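PDB 3FOK: Cgl0159-like domain-containing protein from Corynebacterium glutamicum, which is of unknown function but folds as a TIM barrel of the Cgl0159-like family, a scaffold shared by many enzymes. Local coordinates for residues T161-A164 against T165-V169; D200-I203 against Q204-A207; V226-M229 against E230-M233. All coordinates share one frame; numbering follows the deposited sequence.

All three contacts are local, each within one continuous run of chain, and they follow one another along the outer side of the barrel. Contact 1 lies on helix 158-174 and contact 2 on helix 199-210, with centres 18 Å apart and nearest atoms about 8 Å apart. Contact 3, at the short helix 229-232, touches contact 2, and their centres are 10 Å apart. There Arg-231 NH2 forms a 2.8 Å salt bridge with Asp-200 OD1, and Val-202 CG1 packs on Val-232 CG1 at 3.6 Å. Contacts 1 and 3 stay about 17 Å apart at their nearest atoms. All three also meet the second subunit.

Contact 1: residues T161-A164 against T165-V169; sequences TLEA and TAHAV
Thr-165 turns OG1 beside its own backbone N and anti to its carbonyl carbon (chi1 -66°), which aims the hydroxyl back along the helix at Thr-161 O. OG1 donates to Thr-161 O at 2.8 Å. The amide of the same residue, Thr-165 N, donates to Thr-161 O at 2.9 Å. The two donors come from opposite faces of the carbonyl plane, so one oxygen is held twice by one residue. Glu-163 and His-167, one turn apart, point the same way and lie side by side. Glu-163 CG runs 3.8 Å from His-167 CE1. The carboxylate and ring planes are 61° apart, and Glu-163 O sits over one face of the ring near its rim. Glu-163 OE1 is salt-bridged to Arg-128 of the second subunit, so the acid joins the two subunits. The hydroxyl of Thr-165 also bonds to Tyr-129. Thr-161 OG1 has two carbonyl partners, Met-125 O and Gly-157 O, which must share its one proton. The segments belong to helix 158-174, the helix of a beta-alpha-beta unit. Thr-165 packs on Thr-147 and Val-149 of strand 144-151 and on Leu-181 of strand 179-189. Val-169 reaches Ile-179 there.

Contact 2: residues D200-I203 against Q204-A207; sequences DAVI and QSVA
Ser-205 OG donates to Val-202 O, three residues back, at 2.6 Å. Val-206 N donates to the same oxygen at 3.1 Å. Both donors approach from one face of the carbonyl plane, the hydroxyl at a C=O...OG angle of 120°. Ser-205 has chi1 70°, which sets OG between its backbone N and carbonyl carbon, within reach of this carbonyl. The hydroxyl thus has a partner, although Ser-205 is buried against Pro-183 and Met-185 of strand 179-189. The regular helix bonds run alongside: Gln-204 N to Asp-200 O, Ser-205 N to Ala-201 O and Ala-207 N to Ile-203 O. Val-206 N has a second, weak bond to Ile-203 O. Val-206 CG2 presses close to Val-202 O at 3.2 Å. Its approach to Val-202 CG1, at 4.5 Å, is loose and apolar. In the helical layer round the barrel, Val-206 packs on Met-221 and Leu-223 of strand 219-224. Asp-200 OD1 pairs with Arg-231, and Glu-63 of the second subunit brings a like charge close. Arg-231 bridges both acids and so probably offsets their repulsion. The chemistry is therefore split: the serine finds its partner inside its helix, the aspartate in the following short helix.

Contact 3: residues V226-M229 against E230-M233; sequences VEEM and ERVM
Glu-228 O is gripped by two successive amides. Arg-231 N donates to it at 3.2 Å from above the carbonyl plane, and Val-232 N adds a weak bond at 3.5 Å. Both bonds lie at the turn into the short, weakly bonded helix. The side chains of Glu-228 and Arg-231 make a second link at the surface. Glu-228 OE1 meets Arg-231 NH1 at 3.0 Å in a salt bridge. The oxygen comes to the edge of the guanidinium, near its plane, and the carboxylate and guanidinium planes are 37° apart. Arg-231 has CG anti to its backbone N (chi1 -175°) and stays extended to NE, which carries the charged end out beside the glutamate. Its NH2 serves two further acids: Asp-200 and Glu-63 of the second subunit. Three carboxylates around one guanidinium probably stabilise its positive charge. On the buried side, two selenomethionines converge. Met-229 CE touches Met-233 CE at 3.5 Å, with both chains bent at chi2 and chi3. Met-229 SE also packs against Val-232 CB at 4.0 Å. The 226-233 run follows strand 219-224. Val-232 and Met-233 pack on Leu-223 of that strand, and Val-232 also reaches Val-202 of helix 199-210. Met-229 turns to Ala-261 of helix 252-261 and, like Met-233, to Leu-264. The short helix is thus packed against strand 219-224 and both flanking helices.

Contact 1: residues T161-A164 against T165-V169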
loop_
_atom_site.group_PDB
_atom_site.type_symbol
_atom_site.label_atom_id
_atom_site.label_comp_id
_atom_site.label_asym_id
_atom_site.label_seq_id
_atom_site.Cartn_x
_atom_site.Cartn_y
_atom_site.Cartn_z
ATOM N N THR A 161 -6.078 -1.749 12.047
ATOM C CA THR A 161 -5.413 -2.059 13.310
ATOM C C THR A 161 -5.453 -3.560 13.588
ATOM O O THR A 161 -4.495 -4.130 14.115
ATOM C CB THR A 161 -6.059 -1.309 14.494
ATOM O OG1 THR A 161 -6.050 0.099 14.229
ATOM C CG2 THR A 161 -5.280 -1.569 15.780
ATOM N N LEU A 162 -6.561 -4.203 13.234
ATOM C CA LEU A 162 -6.679 -5.639 13.446
ATOM C C LEU A 162 -5.645 -6.344 12.573
ATOM O O LEU A 162 -4.937 -7.244 13.028
ATOM C CB LEU A 162 -8.083 -6.126 13.078
ATOM C CG LEU A 162 -9.238 -5.662 13.969
ATOM C CD1 LEU A 162 -10.565 -6.098 13.361
ATOM C CD2 LEU A 162 -9.072 -6.241 15.366
ATOM N N GLU A 163 -5.549 -5.916 11.318
ATOM C CA GLU A 163 -4.607 -6.519 10.382
ATOM C C GLU A 163 -3.150 -6.281 10.779
ATOM O O GLU A 163 -2.325 -7.186 10.686
ATOM C CB GLU A 163 -4.869 -6.003 8.961
ATOM C CG GLU A 163 -3.944 -6.581 7.904
ATOM C CD GLU A 163 -4.449 -6.361 6.488
ATOM O OE1 GLU A 163 -5.071 -5.309 6.232
ATOM O OE2 GLU A 163 -4.214 -7.238 5.627
ATOM N N ALA A 164 -2.836 -5.073 11.232
ATOM C CA ALA A 164 -1.471 -4.757 11.638
ATOM C C ALA A 164 -1.099 -5.550 12.884
ATOM O O ALA A 164 0.056 -5.957 13.049
ATOM C CB ALA A 164 -1.334 -3.267 11.909
ATOM N N THR A 165 -2.076 -5.763 13.765
ATOM C CA THR A 165 -1.831 -6.522 14.985
ATOM C C THR A 165 -1.549 -7.972 14.609
ATOM O O THR A 165 -0.672 -8.614 15.193
ATOM C CB THR A 165 -3.046 -6.473 15.937
ATOM O OG1 THR A 165 -3.235 -5.131 16.402
ATOM C CG2 THR A 165 -2.831 -7.395 17.127
ATOM N N ALA A 166 -2.291 -8.480 13.627
ATOM C CA ALA A 166 -2.102 -9.854 13.171
ATOM C C ALA A 166 -0.680 -10.007 12.642
ATOM O O ALA A 166 -0.010 -11.009 12.908
ATOM C CB ALA A 166 -3.105 -10.196 12.081
ATOM N N HIS A 167 -0.215 -9.008 11.898
ATOM C CA HIS A 167 1.133 -9.050 11.350
ATOM C C HIS A 167 2.168 -9.020 12.472
ATOM O O HIS A 167 3.178 -9.721 12.410
ATOM C CB HIS A 167 1.350 -7.875 10.390
ATOM C CG HIS A 167 0.565 -7.983 9.116
ATOM N ND1 HIS A 167 -0.313 -9.017 8.868
ATOM C CD2 HIS A 167 0.526 -7.188 8.018
ATOM C CE1 HIS A 167 -0.857 -8.857 7.675
ATOM N NE2 HIS A 167 -0.366 -7.754 7.139
ATOM N N ALA A 168 1.912 -8.222 13.506
ATOM C CA ALA A 168 2.837 -8.136 14.630
ATOM C C ALA A 168 2.974 -9.507 15.294
ATOM O O ALA A 168 4.075 -9.928 15.641
ATOM C CB ALA A 168 2.347 -7.113 15.641
ATOM N N VAL A 169 1.852 -10.203 15.466
ATOM C CA VAL A 169 1.874 -11.523 16.077
ATOM C C VAL A 169 2.618 -12.499 15.169
ATOM O O VAL A 169 3.376 -13.341 15.653
ATOM C CB VAL A 169 0.443 -12.045 16.347
ATOM C CG1 VAL A 169 0.504 -13.461 16.904
ATOM C CG2 VAL A 169 -0.262 -11.129 17.336
#

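Contact 2: residues D200-I203 against Q204-A207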
loop_
_atom_site.group_PDB
_atom_site.type_symbol
_atom_site.label_atom_id
_atom_site.label_comp_id
_atom_site.label_asym_id
_atom_site.label_seq_id
_atom_site.Cartn_x
_atom_site.Cartn_y
_atom_site.Cartn_z
ATOM N N ASP A 200 -19.208 -8.897 29.402
ATOM C CA ASP A 200 -19.363 -9.467 28.071
ATOM C C ASP A 200 -18.513 -8.807 26.990
ATOM O O ASP A 200 -18.087 -9.477 26.046
ATOM C CB ASP A 200 -20.832 -9.457 27.657
ATOM C CG ASP A 200 -21.650 -10.485 28.415
ATOM O OD1 ASP A 200 -21.206 -11.650 28.493
ATOM O OD2 ASP A 200 -22.735 -10.138 28.928
ATOM N N ALA A 201 -18.264 -7.505 27.121
ATOM C CA ALA A 201 -17.453 -6.804 26.134
ATOM C C ALA A 201 -16.007 -7.285 26.233
ATOM O O ALA A 201 -15.357 -7.540 25.215
ATOM C CB ALA A 201 -17.529 -5.305 26.357
ATOM N N VAL A 202 -15.503 -7.410 27.459
ATOM C CA VAL A 202 -14.139 -7.869 27.663
ATOM C C VAL A 202 -13.981 -9.265 27.076
ATOM O O VAL A 202 -12.986 -9.562 26.410
ATOM C CB VAL A 202 -13.778 -7.909 29.162
ATOM C CG1 VAL A 202 -12.380 -8.489 29.347
ATOM C CG2 VAL A 202 -13.850 -6.510 29.748
ATOM N N ILE A 203 -14.969 -10.120 27.323
ATOM C CA ILE A 203 -14.933 -11.481 26.817
ATOM C C ILE A 203 -14.906 -11.492 25.290
ATOM O O ILE A 203 -14.122 -12.227 24.679
ATOM C CB ILE A 203 -16.146 -12.283 27.331
ATOM C CG1 ILE A 203 -15.956 -12.586 28.821
ATOM C CG2 ILE A 203 -16.319 -13.574 26.529
ATOM C CD1 ILE A 203 -17.128 -13.277 29.476
ATOM N N GLN A 204 -15.744 -10.664 24.674
ATOM C CA GLN A 204 -15.794 -10.600 23.219
ATOM C C GLN A 204 -14.465 -10.110 22.640
ATOM O O GLN A 204 -14.033 -10.572 21.585
ATOM C CB GLN A 204 -16.920 -9.673 22.761
ATOM C CG GLN A 204 -17.205 -9.765 21.270
ATOM C CD GLN A 204 -18.243 -8.764 20.804
ATOM O OE1 GLN A 204 -18.665 -8.788 19.645
ATOM N NE2 GLN A 204 -18.660 -7.873 21.701
ATOM N N SER A 205 -13.823 -9.170 23.328
ATOM C CA SER A 205 -12.555 -8.629 22.854
ATOM C C SER A 205 -11.456 -9.680 22.914
ATOM O O SER A 205 -10.571 -9.713 22.059
ATOM C CB SER A 205 -12.146 -7.394 23.674
ATOM O OG SER A 205 -11.778 -7.732 24.994
ATOM N N VAL A 206 -11.512 -10.539 23.924
ATOM C CA VAL A 206 -10.510 -11.586 24.070
ATOM C C VAL A 206 -10.647 -12.621 22.961
ATOM O O VAL A 206 -9.648 -13.054 22.381
ATOM C CB VAL A 206 -10.637 -12.287 25.433
ATOM C CG1 VAL A 206 -9.674 -13.446 25.510
ATOM C CG2 VAL A 206 -10.347 -11.300 26.551
ATOM N N ALA A 207 -11.882 -13.012 22.663
ATOM C CA ALA A 207 -12.132 -13.999 21.614
ATOM C C ALA A 207 -11.609 -13.497 20.270
ATOM O O ALA A 207 -11.128 -14.275 19.448
ATOM C CB ALA A 207 -13.619 -14.299 21.516
#

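Contact 3: residues V226-M229 against E230-M233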
loop_
_atom_site.group_PDB
_atom_site.type_symbol
_atom_site.label_atom_id
_atom_site.label_comp_id
_atom_site.label_asym_id
_atom_site.label_seq_id
_atom_site.Cartn_x
_atom_site.Cartn_y
_atom_site.Cartn_z
ATOM N N VAL A 226 -12.314 -6.614 35.781
ATOM C CA VAL A 226 -13.709 -6.240 35.624
ATOM C C VAL A 226 -14.673 -7.099 36.438
ATOM O O VAL A 226 -14.274 -8.061 37.091
ATOM C CB VAL A 226 -14.074 -6.301 34.118
ATOM C CG1 VAL A 226 -15.565 -6.153 33.906
ATOM C CG2 VAL A 226 -13.331 -5.206 33.381
ATOM N N GLU A 227 -15.947 -6.722 36.401
ATOM C CA GLU A 227 -17.004 -7.437 37.101
ATOM C C GLU A 227 -17.041 -8.885 36.605
ATOM O O GLU A 227 -16.828 -9.133 35.421
ATOM C CB GLU A 227 -18.352 -6.768 36.816
ATOM C CG GLU A 227 -19.345 -6.900 37.945
ATOM C CD GLU A 227 -19.035 -5.945 39.079
ATOM O OE1 GLU A 227 -19.254 -4.727 38.902
ATOM O OE2 GLU A 227 -18.565 -6.409 40.140
ATOM N N GLU A 228 -17.295 -9.833 37.512
ATOM C CA GLU A 228 -17.383 -11.264 37.159
ATOM C C GLU A 228 -16.149 -11.858 36.399
ATOM O O GLU A 228 -16.343 -12.531 35.385
ATOM C CB GLU A 228 -18.643 -11.467 36.297
ATOM C CG GLU A 228 -19.929 -11.721 37.064
ATOM C CD GLU A 228 -21.099 -12.024 36.147
ATOM O OE1 GLU A 228 -21.629 -11.077 35.525
ATOM O OE2 GLU A 228 -21.478 -13.212 36.037
HETATM N N MSE A 229 -14.937 -11.657 36.954
HETATM C CA MSE A 229 -13.608 -12.017 36.402
HETATM C C MSE A 229 -13.166 -13.450 36.253
HETATM O O MSE A 229 -12.026 -13.731 35.808
HETATM C CB MSE A 229 -12.519 -11.395 37.250
HETATM C CG MSE A 229 -12.078 -9.999 36.806
HETATM SE SE MSE A 229 -11.307 -9.967 35.056
HETATM C CE MSE A 229 -9.449 -10.147 35.534
ATOM N N GLU A 230 -14.025 -14.380 36.625
ATOM C CA GLU A 230 -13.622 -15.778 36.641
ATOM C C GLU A 230 -14.343 -16.386 35.473
ATOM O O GLU A 230 -14.026 -17.465 34.972
ATOM C CB GLU A 230 -14.054 -16.248 37.985
ATOM C CG GLU A 230 -13.980 -17.685 38.439
ATOM C CD GLU A 230 -14.665 -17.718 39.775
ATOM O OE1 GLU A 230 -14.386 -16.824 40.621
ATOM O OE2 GLU A 230 -15.527 -18.585 39.964
ATOM N N ARG A 231 -15.203 -15.523 34.965
ATOM C CA ARG A 231 -16.028 -15.785 33.835
ATOM C C ARG A 231 -15.306 -15.186 32.631
ATOM O O ARG A 231 -15.424 -15.693 31.520
ATOM C CB ARG A 231 -17.353 -15.113 34.073
ATOM C CG ARG A 231 -18.366 -15.407 33.023
ATOM C CD ARG A 231 -19.684 -14.760 33.371
ATOM N NE ARG A 231 -20.439 -14.444 32.168
ATOM C CZ ARG A 231 -21.045 -13.283 31.961
ATOM N NH1 ARG A 231 -20.990 -12.330 32.878
ATOM N NH2 ARG A 231 -21.692 -13.068 30.828
ATOM N N VAL A 232 -14.565 -14.103 32.857
ATOM C CA VAL A 232 -13.806 -13.476 31.794
ATOM C C VAL A 232 -12.642 -14.412 31.523
ATOM O O VAL A 232 -12.250 -14.615 30.378
ATOM C CB VAL A 232 -13.248 -12.104 32.225
ATOM C CG1 VAL A 232 -12.286 -11.586 31.167
ATOM C CG2 VAL A 232 -14.381 -11.114 32.438
HETATM N N MSE A 233 -12.099 -14.996 32.588
HETATM C CA MSE A 233 -10.972 -15.908 32.456
HETATM C C MSE A 233 -11.329 -17.228 31.791
HETATM O O MSE A 233 -10.443 -17.993 31.417
HETATM C CB MSE A 233 -10.331 -16.172 33.820
HETATM C CG MSE A 233 -9.550 -14.989 34.377
HETATM SE SE MSE A 233 -8.361 -14.170 33.073
HETATM C CE MSE A 233 -9.269 -12.469 32.922
#